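Long-range contact in DUF6844 domain-containing protein (Francisella tularensis subsp. tularensis, PDB 4QVR), which is of unknown function but carries a DUF6844 domain and is probably exported from the cytoplasm: residues I147-A159 with R399-Y413. Sequence-based numbering, arbitrary orientation.
Sequences IKAQAEYISFISA and RIDATDIEKTLSTYY
Two helices cross at a steep angle, 128° between their N-to-C directions, where the C-terminal half of helix 134-159 meets helix 402-415 and the residues that lead into it, joined at alanines and clamped by polar bonds at each end; the axes of 147-159 and 402-413 approach to 8.3 Å. At the close point the CA atoms of Ala151 and Ala402 stand 5.1 Å apart, and the methyl of Ala151 lies against Ile405 CG2, Glu406 CB and the carbonyl oxygen of Ala402. Ile405 then reaches on between Ala151 and Ile154, its CD1 3.7 Å from Ile154 CG2. Farther along, Ile147 CG2 rests on Glu406 CG at 3.6 Å, while Ile147 CD1 touches Ser410 and the edge of the Tyr413 ring. Beside it the phenol of Tyr413 donates to Gln150 OE1 (OH to OE1 2.7 Å), which lies in the ring plane; the hydroxyl approaches tilted 29° from the carbonyl plane. A water accepts from Gln150 NE2 and donates to Tyr413 OH, closing a water-bridged cycle that should restrain both groups. At the other end the segment leading into helix 402-415 is held by serines. Ser155 OG, turned anti to its own backbone N (chi1 -176°), donates to the carbonyl oxygen of Ile400, and Ser158 OG receives a weak bond from Ile400 N while donating to Ser155 O (OG to O 2.6 Å). Poorly ordered Arg399 bends at chi3 and carries its guanidinium along helix 134-159, Ala159 CB over one face toward its rim and NH2 weakly bonded to Ser155 OG. Helix 224-246 flanks the contact, Phe245 touching Ile154 and Leu409 and Thr237 touching Ile400; Leu248 just beyond it meets Gln150 and Tyr413, and Leu251 of strand 251-261 also touches Gln150.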
# COMPACT_ATOMS: atom_id res chain seq x y z
N ILE A 147 -4.50 1.52 1.40
CA ILE A 147 -5.42 0.57 2.02
C ILE A 147 -6.54 0.20 1.08
O ILE A 147 -7.02 -0.94 1.07
CB ILE A 147 -5.99 1.13 3.35
CG1 ILE A 147 -4.97 0.94 4.47
CG2 ILE A 147 -7.27 0.42 3.74
CD1 ILE A 147 -5.39 1.55 5.80
N LYS A 148 -6.96 1.16 0.28
CA LYS A 148 -8.01 0.92 -0.71
C LYS A 148 -7.49 -0.02 -1.79
O LYS A 148 -8.17 -0.96 -2.21
CB LYS A 148 -8.45 2.23 -1.29
CG LYS A 148 -9.67 2.18 -2.18
CD LYS A 148 -10.09 3.62 -2.42
CE LYS A 148 -11.42 3.72 -3.13
NZ LYS A 148 -11.37 3.07 -4.46
N ALA A 149 -6.26 0.20 -2.22
CA ALA A 149 -5.66 -0.67 -3.22
C ALA A 149 -5.52 -2.06 -2.66
O ALA A 149 -5.82 -3.03 -3.34
CB ALA A 149 -4.30 -0.13 -3.67
N GLN A 150 -5.08 -2.17 -1.41
CA GLN A 150 -4.93 -3.51 -0.80
C GLN A 150 -6.25 -4.23 -0.70
O GLN A 150 -6.34 -5.45 -0.97
CB GLN A 150 -4.34 -3.42 0.59
CG GLN A 150 -2.88 -3.05 0.56
CD GLN A 150 -2.27 -2.83 1.94
OE1 GLN A 150 -2.95 -2.71 2.94
NE2 GLN A 150 -0.96 -2.73 1.96
N ALA A 151 -7.28 -3.50 -0.37
CA ALA A 151 -8.59 -4.09 -0.17
C ALA A 151 -9.20 -4.55 -1.48
O ALA A 151 -9.87 -5.60 -1.54
CB ALA A 151 -9.50 -3.11 0.57
N GLU A 152 -8.96 -3.79 -2.55
CA GLU A 152 -9.46 -4.15 -3.87
C GLU A 152 -8.78 -5.38 -4.44
O GLU A 152 -9.42 -6.21 -5.10
CB GLU A 152 -9.39 -2.95 -4.82
CG GLU A 152 -10.38 -1.88 -4.37
CD GLU A 152 -10.45 -0.67 -5.26
OE1 GLU A 152 -9.56 -0.49 -6.13
OE2 GLU A 152 -11.39 0.13 -5.07
N TYR A 153 -7.49 -5.52 -4.16
CA TYR A 153 -6.73 -6.71 -4.55
C TYR A 153 -7.33 -7.93 -3.83
O TYR A 153 -7.61 -8.93 -4.46
CB TYR A 153 -5.24 -6.57 -4.22
CG TYR A 153 -4.52 -7.88 -4.32
CD1 TYR A 153 -4.21 -8.44 -5.55
CD2 TYR A 153 -4.13 -8.57 -3.19
CE1 TYR A 153 -3.56 -9.68 -5.65
CE2 TYR A 153 -3.49 -9.80 -3.28
CZ TYR A 153 -3.22 -10.35 -4.51
OH TYR A 153 -2.58 -11.57 -4.57
N ILE A 154 -7.56 -7.84 -2.52
CA ILE A 154 -8.14 -8.96 -1.78
C ILE A 154 -9.51 -9.34 -2.31
O ILE A 154 -9.82 -10.52 -2.51
CB ILE A 154 -8.18 -8.64 -0.27
CG1 ILE A 154 -6.74 -8.59 0.26
CG2 ILE A 154 -8.97 -9.72 0.48
CD1 ILE A 154 -6.63 -8.04 1.66
N SER A 155 -10.32 -8.33 -2.58
CA SER A 155 -11.66 -8.52 -3.11
C SER A 155 -11.61 -9.24 -4.46
O SER A 155 -12.41 -10.11 -4.75
CB SER A 155 -12.33 -7.14 -3.26
OG SER A 155 -13.67 -7.25 -3.68
N PHE A 156 -10.65 -8.85 -5.28
CA PHE A 156 -10.43 -9.44 -6.58
C PHE A 156 -10.00 -10.90 -6.40
O PHE A 156 -10.49 -11.79 -7.08
CB PHE A 156 -9.38 -8.63 -7.32
CG PHE A 156 -9.12 -9.11 -8.69
CD1 PHE A 156 -8.30 -10.21 -8.90
CD2 PHE A 156 -9.68 -8.46 -9.78
CE1 PHE A 156 -8.07 -10.68 -10.18
CE2 PHE A 156 -9.45 -8.92 -11.07
CZ PHE A 156 -8.64 -10.04 -11.27
N ILE A 157 -9.07 -11.16 -5.49
CA ILE A 157 -8.68 -12.53 -5.20
C ILE A 157 -9.87 -13.37 -4.72
O ILE A 157 -10.04 -14.52 -5.16
CB ILE A 157 -7.55 -12.58 -4.16
CG1 ILE A 157 -6.26 -12.07 -4.77
CG2 ILE A 157 -7.33 -14.00 -3.65
CD1 ILE A 157 -5.86 -12.83 -6.02
N SER A 158 -10.72 -12.82 -3.85
CA SER A 158 -11.86 -13.58 -3.31
C SER A 158 -12.87 -14.03 -4.37
O SER A 158 -13.53 -15.04 -4.21
CB SER A 158 -12.61 -12.79 -2.24
OG SER A 158 -13.30 -11.68 -2.81
N ALA A 159 -12.98 -13.27 -5.45
CA ALA A 159 -13.90 -13.59 -6.53
C ALA A 159 -13.37 -14.68 -7.50
O ALA A 159 -14.13 -15.53 -7.97
CB ALA A 159 -14.23 -12.32 -7.30
N ARG A 399 -17.55 -12.72 -4.76
CA ARG A 399 -16.75 -11.55 -4.42
C ARG A 399 -17.22 -10.96 -3.09
O ARG A 399 -18.38 -11.11 -2.70
CB ARG A 399 -16.82 -10.49 -5.54
CG ARG A 399 -15.94 -9.26 -5.31
CD ARG A 399 -16.04 -8.19 -6.39
NE ARG A 399 -15.38 -8.52 -7.66
CZ ARG A 399 -14.11 -8.24 -7.97
NH1 ARG A 399 -13.63 -8.58 -9.16
NH2 ARG A 399 -13.30 -7.63 -7.10
N ILE A 400 -16.30 -10.30 -2.40
CA ILE A 400 -16.55 -9.66 -1.11
C ILE A 400 -16.32 -8.17 -1.29
O ILE A 400 -15.37 -7.79 -1.96
CB ILE A 400 -15.57 -10.19 -0.04
CG1 ILE A 400 -15.62 -11.73 0.03
CG2 ILE A 400 -15.85 -9.55 1.32
CD1 ILE A 400 -16.99 -12.31 0.31
N ASP A 401 -17.17 -7.34 -0.70
CA ASP A 401 -17.05 -5.89 -0.81
C ASP A 401 -15.73 -5.38 -0.25
O ASP A 401 -15.41 -5.61 0.89
CB ASP A 401 -18.21 -5.15 -0.11
CG ASP A 401 -19.50 -5.12 -0.94
OD1 ASP A 401 -19.42 -5.23 -2.19
OD2 ASP A 401 -20.59 -4.94 -0.35
N ALA A 402 -14.99 -4.68 -1.08
CA ALA A 402 -13.71 -4.10 -0.68
C ALA A 402 -13.89 -3.08 0.43
O ALA A 402 -13.00 -2.91 1.25
CB ALA A 402 -13.05 -3.44 -1.88
N THR A 403 -15.03 -2.39 0.46
CA THR A 403 -15.28 -1.39 1.48
C THR A 403 -15.34 -2.03 2.87
O THR A 403 -14.93 -1.42 3.86
CB THR A 403 -16.56 -0.62 1.18
OG1 THR A 403 -17.61 -1.54 0.89
CG2 THR A 403 -16.34 0.24 -0.04
N ASP A 404 -15.82 -3.27 2.93
CA ASP A 404 -15.84 -4.03 4.19
C ASP A 404 -14.41 -4.45 4.59
O ASP A 404 -14.03 -4.36 5.76
CB ASP A 404 -16.72 -5.27 4.04
CG ASP A 404 -18.19 -4.92 3.76
OD1 ASP A 404 -18.68 -3.90 4.31
OD2 ASP A 404 -18.85 -5.67 3.02
N ILE A 405 -13.61 -4.86 3.61
CA ILE A 405 -12.25 -5.31 3.86
C ILE A 405 -11.39 -4.16 4.32
O ILE A 405 -10.52 -4.32 5.17
CB ILE A 405 -11.63 -5.89 2.57
CG1 ILE A 405 -12.40 -7.14 2.16
CG2 ILE A 405 -10.14 -6.18 2.74
CD1 ILE A 405 -12.06 -7.67 0.78
N GLU A 406 -11.66 -3.00 3.75
CA GLU A 406 -10.91 -1.78 3.98
C GLU A 406 -10.96 -1.30 5.46
O GLU A 406 -9.92 -0.96 6.05
CB GLU A 406 -11.46 -0.74 2.98
CG GLU A 406 -10.70 0.55 2.79
CD GLU A 406 -11.25 1.37 1.61
OE1 GLU A 406 -10.87 2.55 1.47
OE2 GLU A 406 -12.05 0.84 0.81
N LYS A 407 -12.14 -1.31 6.06
CA LYS A 407 -12.24 -0.87 7.46
C LYS A 407 -11.58 -1.91 8.38
O LYS A 407 -10.82 -1.55 9.28
CB LYS A 407 -13.70 -0.65 7.88
CG LYS A 407 -13.80 0.12 9.19
CD LYS A 407 -15.23 0.49 9.54
CE LYS A 407 -15.28 1.33 10.81
NZ LYS A 407 -16.68 1.64 11.23
N THR A 408 -11.85 -3.18 8.12
CA THR A 408 -11.24 -4.25 8.89
C THR A 408 -9.71 -4.18 8.83
O THR A 408 -9.03 -4.38 9.80
CB THR A 408 -11.65 -5.62 8.33
OG1 THR A 408 -13.07 -5.65 8.19
CG2 THR A 408 -11.20 -6.74 9.23
N LEU A 409 -9.20 -3.85 7.66
CA LEU A 409 -7.77 -3.76 7.46
C LEU A 409 -7.24 -2.49 8.13
O LEU A 409 -6.19 -2.51 8.80
CB LEU A 409 -7.51 -3.76 5.95
CG LEU A 409 -6.15 -4.03 5.37
CD1 LEU A 409 -5.54 -5.33 5.89
CD2 LEU A 409 -6.36 -4.09 3.87
N SER A 410 -7.97 -1.40 7.97
CA SER A 410 -7.62 -0.15 8.62
C SER A 410 -7.59 -0.33 10.16
O SER A 410 -6.75 0.24 10.86
CB SER A 410 -8.65 0.92 8.26
OG SER A 410 -8.39 2.09 9.00
N THR A 411 -8.52 -1.13 10.66
CA THR A 411 -8.59 -1.39 12.09
C THR A 411 -7.32 -2.12 12.52
O THR A 411 -6.66 -1.71 13.48
CB THR A 411 -9.85 -2.23 12.44
OG1 THR A 411 -11.03 -1.48 12.11
CG2 THR A 411 -9.89 -2.59 13.91
N TYR A 412 -6.99 -3.18 11.78
CA TYR A 412 -5.81 -4.01 12.06
C TYR A 412 -4.52 -3.21 12.07
O TYR A 412 -3.67 -3.47 12.90
CB TYR A 412 -5.71 -5.14 11.04
CG TYR A 412 -4.41 -5.91 11.06
CD1 TYR A 412 -4.20 -6.94 11.99
CD2 TYR A 412 -3.41 -5.65 10.13
CE1 TYR A 412 -3.01 -7.66 12.01
CE2 TYR A 412 -2.22 -6.36 10.13
CZ TYR A 412 -2.02 -7.36 11.06
OH TYR A 412 -0.83 -8.07 11.06
N TYR A 413 -4.37 -2.26 11.16
CA TYR A 413 -3.14 -1.48 11.17
C TYR A 413 -3.07 -0.57 12.39
O TYR A 413 -2.03 -0.47 13.03
CB TYR A 413 -2.93 -0.67 9.87
CG TYR A 413 -2.62 -1.50 8.64
CD1 TYR A 413 -1.56 -2.40 8.62
CD2 TYR A 413 -3.36 -1.34 7.46
CE1 TYR A 413 -1.28 -3.15 7.48
CE2 TYR A 413 -3.07 -2.07 6.32
CZ TYR A 413 -2.03 -2.97 6.33
OH TYR A 413 -1.75 -3.71 5.20
O HOH W 1 0.98 -2.71 4.35
O HOH W 2 -11.42 -5.60 -6.72